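Local structure of octopine dehydrogenase (Pecten maximus, 3C7A) at residues V86-P91 with A110-L115; S140-P145 with V165-L170; Q236-A241 with A296-K301. The protein catalyses the NADH-dependent reductive condensation of L-arginine with pyruvate to D-octopine, a reaction that is reversible and regenerates NAD(+). All coordinates share one frame; numbering follows the deposited sequence.

In the fold
The three contacts illustrate how bonding chemistry follows position in a fold. Contacts 1 and 2 lie in the same mixed sheet, with centres about 12 Å apart, and meet directly: F141 of contact 2 packs on V113 and L115 of contact 1. Contact 1, wholly buried, relies on regular parallel main-chain bonds and apolar side chains. Contact 2 is mostly buried too, but its antiparallel pairing gives way to a loop that reaches the nicotinamide and pyruvate sites, and there a carboxylate takes over a main-chain partner. Contact 3, partly buried in the alpha-helical domain, lies about 27 Å from contact 2 between centres and uses loose apolar packing with one weak hydrogen bond from a side-chain amide.

Contact 1: residues V86-P91 with A110-L115; sequences VILTVP and ALIVGL
V86, I87 and L88 run beside I112, V113 and G114 as the two parallel strands of a beta-alpha-beta unit in the Rossmann-type NAD-binding part of the enzyme. The exchange of main-chain bonds is regular. V86 N donates to L111 O at 3.0 Å, and V86 O accepts from V113 N at 2.9 Å. L88 repeats the pattern two residues on, with its N 3.0 Å from V113 O and its O 3.1 Å from L115 N. All four bonds are nearly straight.

I87 and V113 lie side by side on one face of the sheet, I87 CG1 meeting V113 CB at 4.1 Å, while the other branch, I87 CG2, reaches L115 CB. L88 and I112 occupy the opposite face and touch more loosely. Beyond the strand, T89 OG1 stands anti to its backbone N (chi1 178°) and makes a weak bond of 3.3 Å to L115 O.

Two residues further on, P91 touches the NAD. Strand 3-8 pairs with I87 and strand 137-141 with I112 and G114, which makes this pair interior; helix 12-21 packs on I87 and T89, and helix 95-102, the crossover, on L88.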
loop_
_atom_site.group_PDB
_atom_site.type_symbol
_atom_site.label_atom_id
_atom_site.label_comp_id
_atom_site.label_asym_id
_atom_site.label_seq_id
_atom_site.Cartn_x
_atom_site.Cartn_y
_atom_site.Cartn_z
ATOM N N VAL A 86 -16.662 -4.350 -1.670
ATOM C CA VAL A 86 -16.275 -2.978 -1.283
ATOM C C VAL A 86 -14.753 -2.783 -1.424
ATOM O O VAL A 86 -13.971 -3.473 -0.762
ATOM C CB VAL A 86 -16.722 -2.630 0.172
ATOM C CG1 VAL A 86 -16.402 -1.172 0.509
ATOM C CG2 VAL A 86 -18.214 -2.898 0.376
ATOM N N ILE A 87 -14.345 -1.839 -2.278
ATOM C CA ILE A 87 -12.926 -1.642 -2.633
ATOM C C ILE A 87 -12.402 -0.233 -2.297
ATOM O O ILE A 87 -12.960 0.766 -2.752
ATOM C CB ILE A 87 -12.661 -1.944 -4.143
ATOM C CG1 ILE A 87 -13.194 -3.332 -4.532
ATOM C CG2 ILE A 87 -11.165 -1.822 -4.475
ATOM C CD1 ILE A 87 -13.356 -3.551 -6.035
ATOM N N LEU A 88 -11.317 -0.175 -1.521
ATOM C CA LEU A 88 -10.701 1.094 -1.098
ATOM C C LEU A 88 -9.429 1.428 -1.894
ATOM O O LEU A 88 -8.445 0.683 -1.842
ATOM C CB LEU A 88 -10.378 1.067 0.407
ATOM C CG LEU A 88 -11.485 1.131 1.469
ATOM C CD1 LEU A 88 -12.280 -0.170 1.564
ATOM C CD2 LEU A 88 -10.884 1.473 2.825
ATOM N N THR A 89 -9.456 2.551 -2.614
ATOM C CA THR A 89 -8.310 2.996 -3.429
ATOM C C THR A 89 -7.934 4.477 -3.188
ATOM O O THR A 89 -8.303 5.369 -3.961
ATOM C CB THR A 89 -8.502 2.655 -4.950
ATOM O OG1 THR A 89 -7.391 3.144 -5.715
ATOM C CG2 THR A 89 -9.811 3.235 -5.508
ATOM N N VAL A 90 -7.192 4.707 -2.101
ATOM C CA VAL A 90 -6.820 6.048 -1.611
ATOM C C VAL A 90 -5.502 5.999 -0.817
ATOM O O VAL A 90 -5.036 4.909 -0.474
ATOM C CB VAL A 90 -7.920 6.654 -0.676
ATOM C CG1 VAL A 90 -9.037 7.304 -1.474
ATOM C CG2 VAL A 90 -8.465 5.607 0.305
ATOM N N PRO A 91 -4.891 7.176 -0.527
ATOM C CA PRO A 91 -3.787 7.229 0.446
ATOM C C PRO A 91 -4.193 6.692 1.826
ATOM O O PRO A 91 -5.350 6.833 2.232
ATOM C CB PRO A 91 -3.461 8.724 0.531
ATOM C CG PRO A 91 -3.921 9.283 -0.766
ATOM C CD PRO A 91 -5.157 8.505 -1.111
ATOM N N ALA A 110 -20.165 -9.916 2.765
ATOM C CA ALA A 110 -19.379 -8.954 1.980
ATOM C C ALA A 110 -17.883 -9.291 1.888
ATOM O O ALA A 110 -17.315 -9.896 2.803
ATOM C CB ALA A 110 -19.573 -7.543 2.529
ATOM N N LEU A 111 -17.266 -8.892 0.775
ATOM C CA LEU A 111 -15.818 -9.015 0.562
ATOM C C LEU A 111 -15.159 -7.628 0.536
ATOM O O LEU A 111 -15.465 -6.805 -0.332
ATOM C CB LEU A 111 -15.531 -9.776 -0.744
ATOM C CG LEU A 111 -14.092 -9.913 -1.268
ATOM C CD1 LEU A 111 -13.257 -10.874 -0.418
ATOM C CD2 LEU A 111 -14.087 -10.355 -2.724
ATOM N N ILE A 112 -14.255 -7.385 1.487
ATOM C CA ILE A 112 -13.583 -6.084 1.646
ATOM C C ILE A 112 -12.138 -6.129 1.113
ATOM O O ILE A 112 -11.347 -6.976 1.537
ATOM C CB ILE A 112 -13.615 -5.613 3.132
ATOM C CG1 ILE A 112 -15.056 -5.633 3.669
ATOM C CG2 ILE A 112 -12.982 -4.221 3.286
ATOM C CD1 ILE A 112 -15.185 -5.456 5.177
ATOM N N VAL A 113 -11.812 -5.210 0.197
ATOM C CA VAL A 113 -10.541 -5.232 -0.558
ATOM C C VAL A 113 -9.711 -3.939 -0.415
ATOM O O VAL A 113 -10.252 -2.833 -0.507
ATOM C CB VAL A 113 -10.791 -5.494 -2.083
ATOM C CG1 VAL A 113 -9.476 -5.729 -2.830
ATOM C CG2 VAL A 113 -11.741 -6.673 -2.301
ATOM N N GLY A 114 -8.400 -4.090 -0.209
ATOM C CA GLY A 114 -7.465 -2.954 -0.185
ATOM C C GLY A 114 -6.570 -2.897 -1.416
ATOM O O GLY A 114 -5.779 -3.815 -1.656
ATOM N N LEU A 115 -6.685 -1.815 -2.190
ATOM C CA LEU A 115 -5.990 -1.692 -3.480
ATOM C C LEU A 115 -5.277 -0.334 -3.667
ATOM O O LEU A 115 -5.817 0.564 -4.322
ATOM C CB LEU A 115 -6.982 -1.953 -4.632
ATOM C CG LEU A 115 -6.498 -2.128 -6.083
ATOM C CD1 LEU A 115 -5.980 -3.540 -6.343
ATOM C CD2 LEU A 115 -7.605 -1.779 -7.071
#

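Contact 2: residues S140-P145 with V165-L170; sequences SFETLP and VLAASL. With NAD (nicotinamide-adenine-dinucleotide), chain B; EDO (1,2-ethanediol), chain C.
S140 and S169 form a hydrogen-bonded antiparallel pair, S140 N giving to S169 O at 3.2 Å and S169 N to S140 O at 3.1 Å. The S140 hydroxyl is satisfied elsewhere, by S117 OG and E122 OE2. F141 and A168 follow as a non-hydrogen-bonded pair; the main chain of F141 bonds instead to G114 on the neighbouring strand, and that of A168 to R195 and A197.

Past F141 the pairing frays. E142 N reaches A167 O only by a weak bond, but a second bond comes from the E142 side chain: OE2 accepts A167 N at 3.1 Å, on the anti side of the carboxylate and 22° out of its plane. The chain gets there with CG between the backbone N and carbonyl carbon (chi1 65°), and then extends. The other oxygen, OE1, accepts from O2 of an ethanediol at 2.9 Å, a molecule probably from the crystallisation liquor and also hydrogen-bonded to the carbonyl of M206, an L-arginine-binding residue.

Apolar groups fill the rest. A168 CB sits over the centre of the F141 ring, 3.7 Å from its centroid, a CH-pi contact, and F194 meets that ring edge-to-face. L166 divides its branches, CD1 touching E142 CG at 3.7 Å and CD2 lying against F141 CD2. An alanine in place of F141 would probably open a gap beneath A168 CB and leave L166 CD2 and F194 without their aromatic neighbour.

T143, a pyruvate-binding residue, and L144, whose CD2 is 3.6 Å from C3N of the nicotinamide, continue this segment. The chemistry is consistent with main-chain bonds and the F141 ring anchoring the strand end, the E142 carboxylate probably holding the start of the loop that carries T143 and L144.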
loop_
_atom_site.group_PDB
_atom_site.type_symbol
_atom_site.label_atom_id
_atom_site.label_comp_id
_atom_site.label_asym_id
_atom_site.label_seq_id
_atom_site.Cartn_x
_atom_site.Cartn_y
_atom_site.Cartn_z
ATOM N N SER A 140 -5.927 -8.358 0.401
ATOM C CA SER A 140 -4.873 -7.315 0.321
ATOM C C SER A 140 -3.882 -7.432 -0.861
ATOM O O SER A 140 -3.143 -8.416 -0.959
ATOM C CB SER A 140 -4.078 -7.262 1.635
ATOM O OG SER A 140 -4.893 -6.891 2.735
ATOM N N PHE A 141 -3.850 -6.408 -1.722
ATOM C CA PHE A 141 -2.969 -6.366 -2.913
ATOM C C PHE A 141 -1.619 -5.663 -2.670
ATOM O O PHE A 141 -1.518 -4.784 -1.809
ATOM C CB PHE A 141 -3.693 -5.695 -4.093
ATOM C CG PHE A 141 -4.670 -6.596 -4.812
ATOM C CD1 PHE A 141 -5.986 -6.715 -4.370
ATOM C CD2 PHE A 141 -4.275 -7.313 -5.938
ATOM C CE1 PHE A 141 -6.895 -7.544 -5.034
ATOM C CE2 PHE A 141 -5.174 -8.146 -6.611
ATOM C CZ PHE A 141 -6.487 -8.261 -6.157
ATOM N N GLU A 142 -0.598 -6.037 -3.451
ATOM C CA GLU A 142 0.784 -5.550 -3.241
ATOM C C GLU A 142 1.069 -4.097 -3.674
ATOM O O GLU A 142 1.855 -3.401 -3.022
ATOM C CB GLU A 142 1.834 -6.527 -3.820
ATOM C CG GLU A 142 1.825 -6.705 -5.346
ATOM C CD GLU A 142 2.902 -7.667 -5.855
ATOM O OE1 GLU A 142 4.072 -7.563 -5.424
ATOM O OE2 GLU A 142 2.580 -8.524 -6.706
ATOM N N THR A 143 0.442 -3.660 -4.769
ATOM C CA THR A 143 0.559 -2.278 -5.282
ATOM C C THR A 143 -0.593 -1.953 -6.256
ATOM O O THR A 143 -1.469 -2.792 -6.475
ATOM C CB THR A 143 1.964 -2.000 -5.922
ATOM O OG1 THR A 143 2.134 -0.593 -6.146
ATOM C CG2 THR A 143 2.151 -2.761 -7.238
ATOM N N LEU A 144 -0.601 -0.742 -6.819
ATOM C CA LEU A 144 -1.628 -0.339 -7.796
ATOM C C LEU A 144 -1.384 -0.987 -9.171
ATOM O O LEU A 144 -0.242 -1.036 -9.632
ATOM C CB LEU A 144 -1.694 1.194 -7.918
ATOM C CG LEU A 144 -2.903 1.836 -8.621
ATOM C CD1 LEU A 144 -4.167 1.789 -7.754
ATOM C CD2 LEU A 144 -2.604 3.269 -9.033
ATOM N N PRO A 145 -2.455 -1.503 -9.820
ATOM C CA PRO A 145 -2.358 -2.174 -11.129
ATOM C C PRO A 145 -1.857 -1.324 -12.311
ATOM O O PRO A 145 -1.313 -1.887 -13.266
ATOM C CB PRO A 145 -3.800 -2.631 -11.399
ATOM C CG PRO A 145 -4.454 -2.663 -10.058
ATOM C CD PRO A 145 -3.840 -1.523 -9.314
ATOM N N VAL A 165 1.782 -9.142 -14.222
ATOM C CA VAL A 165 1.315 -10.026 -13.133
ATOM C C VAL A 165 1.167 -9.264 -11.801
ATOM O O VAL A 165 1.785 -8.210 -11.624
ATOM C CB VAL A 165 2.247 -11.265 -12.926
ATOM C CG1 VAL A 165 2.131 -12.249 -14.092
ATOM C CG2 VAL A 165 3.703 -10.842 -12.705
ATOM N N LEU A 166 0.358 -9.802 -10.878
ATOM C CA LEU A 166 0.124 -9.191 -9.550
ATOM C C LEU A 166 -0.437 -10.196 -8.521
ATOM O O LEU A 166 -1.204 -11.088 -8.884
ATOM C CB LEU A 166 -0.817 -7.981 -9.671
ATOM C CG LEU A 166 -0.737 -6.857 -8.629
ATOM C CD1 LEU A 166 0.553 -6.053 -8.770
ATOM C CD2 LEU A 166 -1.945 -5.936 -8.748
ATOM N N ALA A 167 -0.067 -10.033 -7.247
ATOM C CA ALA A 167 -0.441 -10.985 -6.182
ATOM C C ALA A 167 -1.225 -10.377 -5.004
ATOM O O ALA A 167 -1.104 -9.181 -4.718
ATOM C CB ALA A 167 0.802 -11.717 -5.668
ATOM N N ALA A 168 -2.010 -11.221 -4.322
ATOM C CA ALA A 168 -2.829 -10.812 -3.163
ATOM C C ALA A 168 -3.026 -11.926 -2.117
ATOM O O ALA A 168 -3.069 -13.107 -2.464
ATOM C CB ALA A 168 -4.185 -10.291 -3.631
ATOM N N SER A 169 -3.158 -11.535 -0.846
ATOM C CA SER A 169 -3.443 -12.473 0.257
ATOM C C SER A 169 -4.921 -12.453 0.684
ATOM O O SER A 169 -5.663 -11.535 0.319
ATOM C CB SER A 169 -2.531 -12.190 1.461
ATOM O OG SER A 169 -2.816 -10.932 2.053
ATOM N N LEU A 170 -5.339 -13.461 1.459
ATOM C CA LEU A 170 -6.746 -13.613 1.865
ATOM C C LEU A 170 -6.948 -14.241 3.257
ATOM O O LEU A 170 -6.297 -15.231 3.603
ATOM C CB LEU A 170 -7.514 -14.428 0.808
ATOM C CG LEU A 170 -9.018 -14.690 0.979
ATOM C CD1 LEU A 170 -9.846 -13.455 0.631
ATOM C CD2 LEU A 170 -9.452 -15.876 0.131
HETATM P PA NAD B . -4.391 10.449 -5.207
HETATM O O1A NAD B . -3.361 11.372 -4.682
HETATM O O2A NAD B . -4.720 10.774 -6.614
HETATM O O5B NAD B . -5.713 10.511 -4.280
HETATM C C5B NAD B . -6.352 11.735 -3.965
HETATM C C4B NAD B . -7.707 11.464 -3.314
HETATM O O4B NAD B . -7.545 11.132 -1.944
HETATM C C3B NAD B . -8.635 12.673 -3.344
HETATM O O3B NAD B . -9.478 12.675 -4.473
HETATM C C2B NAD B . -9.425 12.557 -2.054
HETATM O O2B NAD B . -10.624 11.839 -2.245
HETATM C C1B NAD B . -8.505 11.780 -1.126
HETATM N N9A NAD B . -7.861 12.743 -0.207
HETATM C C8A NAD B . -6.691 13.426 -0.438
HETATM N N7A NAD B . -6.433 14.222 0.623
HETATM C C5A NAD B . -7.421 14.062 1.531
HETATM C C6A NAD B . -7.637 14.635 2.782
HETATM N N6A NAD B . -6.919 15.696 3.147
HETATM N N1A NAD B . -8.760 14.276 3.510
HETATM C C2A NAD B . -9.655 13.354 2.994
HETATM N N3A NAD B . -9.429 12.792 1.749
HETATM C C4A NAD B . -8.329 13.137 1.025
HETATM O O3 NAD B . -3.859 8.927 -5.048
HETATM P PN NAD B . -3.750 7.897 -6.289
HETATM O O1N NAD B . -2.859 8.493 -7.310
HETATM O O2N NAD B . -5.112 7.460 -6.674
HETATM O O5D NAD B . -2.962 6.628 -5.675
HETATM C C5D NAD B . -3.428 5.886 -4.566
HETATM C C4D NAD B . -2.277 5.080 -3.958
HETATM O O4D NAD B . -1.646 4.266 -4.938
HETATM C C3D NAD B . -1.205 5.987 -3.366
HETATM O O3D NAD B . -0.851 5.515 -2.086
HETATM C C2D NAD B . -0.037 5.875 -4.332
HETATM O O2D NAD B . 1.200 5.962 -3.663
HETATM C C1D NAD B . -0.247 4.510 -4.980
HETATM N N1N NAD B . 0.287 4.419 -6.361
HETATM C C2N NAD B . -0.069 5.323 -7.335
HETATM C C3N NAD B . 0.445 5.214 -8.632
HETATM C C7N NAD B . -0.133 6.047 -9.748
HETATM O O7N NAD B . 0.426 6.001 -10.957
HETATM N N7N NAD B . -1.256 6.866 -9.503
HETATM C C4N NAD B . 1.328 4.172 -8.930
HETATM C C5N NAD B . 1.683 3.256 -7.940
HETATM C C6N NAD B . 1.151 3.394 -6.659
HETATM C C1 EDO C . 8.324 -5.670 -3.633
HETATM O O1 EDO C . 8.256 -4.828 -2.475
HETATM C C2 EDO C . 7.111 -6.592 -3.678
HETATM O O2 EDO C . 5.943 -5.837 -4.026
#

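Contact 3: residues Q236-A241 with A296-K301; sequences QGIDQA and AITTNK
Q236 and T298 bring their CA atoms to 4.5 Å where the chain leading into helix 240-263 passes the C-terminal end of helix 293-298, and T299 is the first residue after that helix to leave its conformation. The extended side chain of Q236 runs beside this helix end. Its CG lies 3.5 Å from T298 O, and NE2 reaches on to N300 O at 2.9 Å; the angle at the hydrogen, 125°, marks the bond as weak.

I238 adds the apolar half. With CG1 set between the backbone N and carbonyl carbon (chi1 58°), it places that atom 4.1 Å from T298 CG2, the two side chains crossing at a slant, and its CD1 is 4.3 Å from I297 CG2. The methyl of T298 serves this contact while its hydroxyl is hydrogen-bonded to Y294 O, one turn back in the helix. Next to I238, D239 is the N-cap of helix 240-263.

The chemistry is modest: one bent hydrogen bond from a side-chain amide and two apolar contacts of I238 join the lead-in to helix 240-263 to the end of helix 293-298 and the turn after it. The carbonyls of T298, at that helix end, and of N300 just beyond would probably attract the amide N-H of Q236, adding an electrostatic component to this packing within the alpha-helical domain.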
loop_
_atom_site.group_PDB
_atom_site.type_symbol
_atom_site.label_atom_id
_atom_site.label_comp_id
_atom_site.label_asym_id
_atom_site.label_seq_id
_atom_site.Cartn_x
_atom_site.Cartn_y
_atom_site.Cartn_z
ATOM N N GLN A 236 20.278 5.536 -9.075
ATOM C CA GLN A 236 21.581 5.333 -9.721
ATOM C C GLN A 236 22.717 6.159 -9.096
ATOM O O GLN A 236 23.843 6.156 -9.604
ATOM C CB GLN A 236 21.483 5.598 -11.233
ATOM C CG GLN A 236 20.673 4.552 -12.010
ATOM C CD GLN A 236 20.663 4.776 -13.520
ATOM O OE1 GLN A 236 21.282 5.712 -14.034
ATOM N NE2 GLN A 236 19.956 3.909 -14.239
ATOM N N GLY A 237 22.422 6.842 -7.988
ATOM C CA GLY A 237 23.404 7.692 -7.306
ATOM C C GLY A 237 23.955 7.168 -5.986
ATOM O O GLY A 237 24.715 7.869 -5.310
ATOM N N ILE A 238 23.584 5.940 -5.622
ATOM C CA ILE A 238 24.014 5.323 -4.357
ATOM C C ILE A 238 25.500 4.931 -4.343
ATOM O O ILE A 238 26.110 4.745 -5.399
ATOM C CB ILE A 238 23.150 4.080 -3.991
ATOM C CG1 ILE A 238 23.195 3.027 -5.109
ATOM C CG2 ILE A 238 21.710 4.496 -3.671
ATOM C CD1 ILE A 238 22.903 1.606 -4.647
ATOM N N ASP A 239 26.069 4.814 -3.141
ATOM C CA ASP A 239 27.441 4.316 -2.964
ATOM C C ASP A 239 27.461 2.888 -2.394
ATOM O O ASP A 239 26.403 2.313 -2.120
ATOM C CB ASP A 239 28.285 5.283 -2.106
ATOM C CG ASP A 239 27.701 5.525 -0.712
ATOM O OD1 ASP A 239 26.883 4.714 -0.227
ATOM O OD2 ASP A 239 28.078 6.541 -0.089
ATOM N N GLN A 240 28.659 2.326 -2.221
ATOM C CA GLN A 240 28.824 0.956 -1.708
ATOM C C GLN A 240 28.308 0.794 -0.274
ATOM O O GLN A 240 27.754 -0.252 0.077
ATOM C CB GLN A 240 30.289 0.503 -1.819
ATOM C CG GLN A 240 30.568 -0.952 -1.393
ATOM C CD GLN A 240 29.922 -1.990 -2.304
ATOM O OE1 GLN A 240 30.148 -2.007 -3.516
ATOM N NE2 GLN A 240 29.122 -2.875 -1.714
ATOM N N ALA A 241 28.485 1.834 0.540
ATOM C CA ALA A 241 28.020 1.837 1.930
ATOM C C ALA A 241 26.495 1.737 2.042
ATOM O O ALA A 241 25.977 1.069 2.938
ATOM C CB ALA A 241 28.532 3.073 2.660
ATOM N N ALA A 296 23.599 -4.263 -9.774
ATOM C CA ALA A 296 22.235 -4.558 -10.229
ATOM C C ALA A 296 21.310 -3.337 -10.194
ATOM O O ALA A 296 20.453 -3.176 -11.066
ATOM C CB ALA A 296 21.639 -5.708 -9.421
ATOM N N ILE A 297 21.490 -2.487 -9.183
ATOM C CA ILE A 297 20.681 -1.273 -9.023
ATOM C C ILE A 297 21.189 -0.129 -9.913
ATOM O O ILE A 297 20.396 0.530 -10.591
ATOM C CB ILE A 297 20.592 -0.823 -7.529
ATOM C CG1 ILE A 297 19.901 -1.902 -6.684
ATOM C CG2 ILE A 297 19.850 0.514 -7.397
ATOM C CD1 ILE A 297 20.006 -1.696 -5.178
ATOM N N THR A 298 22.505 0.090 -9.918
ATOM C CA THR A 298 23.108 1.207 -10.659
ATOM C C THR A 298 23.030 1.069 -12.182
ATOM O O THR A 298 23.007 2.078 -12.891
ATOM C CB THR A 298 24.581 1.473 -10.237
ATOM O OG1 THR A 298 25.335 0.255 -10.289
ATOM C CG2 THR A 298 24.647 2.053 -8.826
ATOM N N THR A 299 22.982 -0.168 -12.680
ATOM C CA THR A 299 22.917 -0.415 -14.128
ATOM C C THR A 299 21.522 -0.833 -14.623
ATOM O O THR A 299 21.387 -1.388 -15.717
ATOM C CB THR A 299 23.990 -1.441 -14.607
ATOM O OG1 THR A 299 23.701 -2.740 -14.076
ATOM C CG2 THR A 299 25.393 -1.010 -14.183
ATOM N N ASN A 300 20.496 -0.555 -13.820
ATOM C CA ASN A 300 19.103 -0.818 -14.198
ATOM C C ASN A 300 18.579 0.266 -15.145
ATOM O O ASN A 300 18.559 1.449 -14.795
ATOM C CB ASN A 300 18.217 -0.922 -12.946
ATOM C CG ASN A 300 16.808 -1.445 -13.244
ATOM O OD1 ASN A 300 16.410 -1.610 -14.399
ATOM N ND2 ASN A 300 16.047 -1.704 -12.185
ATOM N N LYS A 301 18.151 -0.154 -16.337
ATOM C CA LYS A 301 17.693 0.765 -17.389
ATOM C C LYS A 301 16.389 1.499 -17.065
ATOM O O LYS A 301 16.155 2.600 -17.569
ATOM C CB LYS A 301 17.551 0.030 -18.727
ATOM C CG LYS A 301 18.864 -0.200 -19.460
ATOM C CD LYS A 301 18.630 -0.852 -20.816
ATOM C CE LYS A 301 19.934 -1.007 -21.588
ATOM N NZ LYS A 301 19.707 -1.537 -22.965
#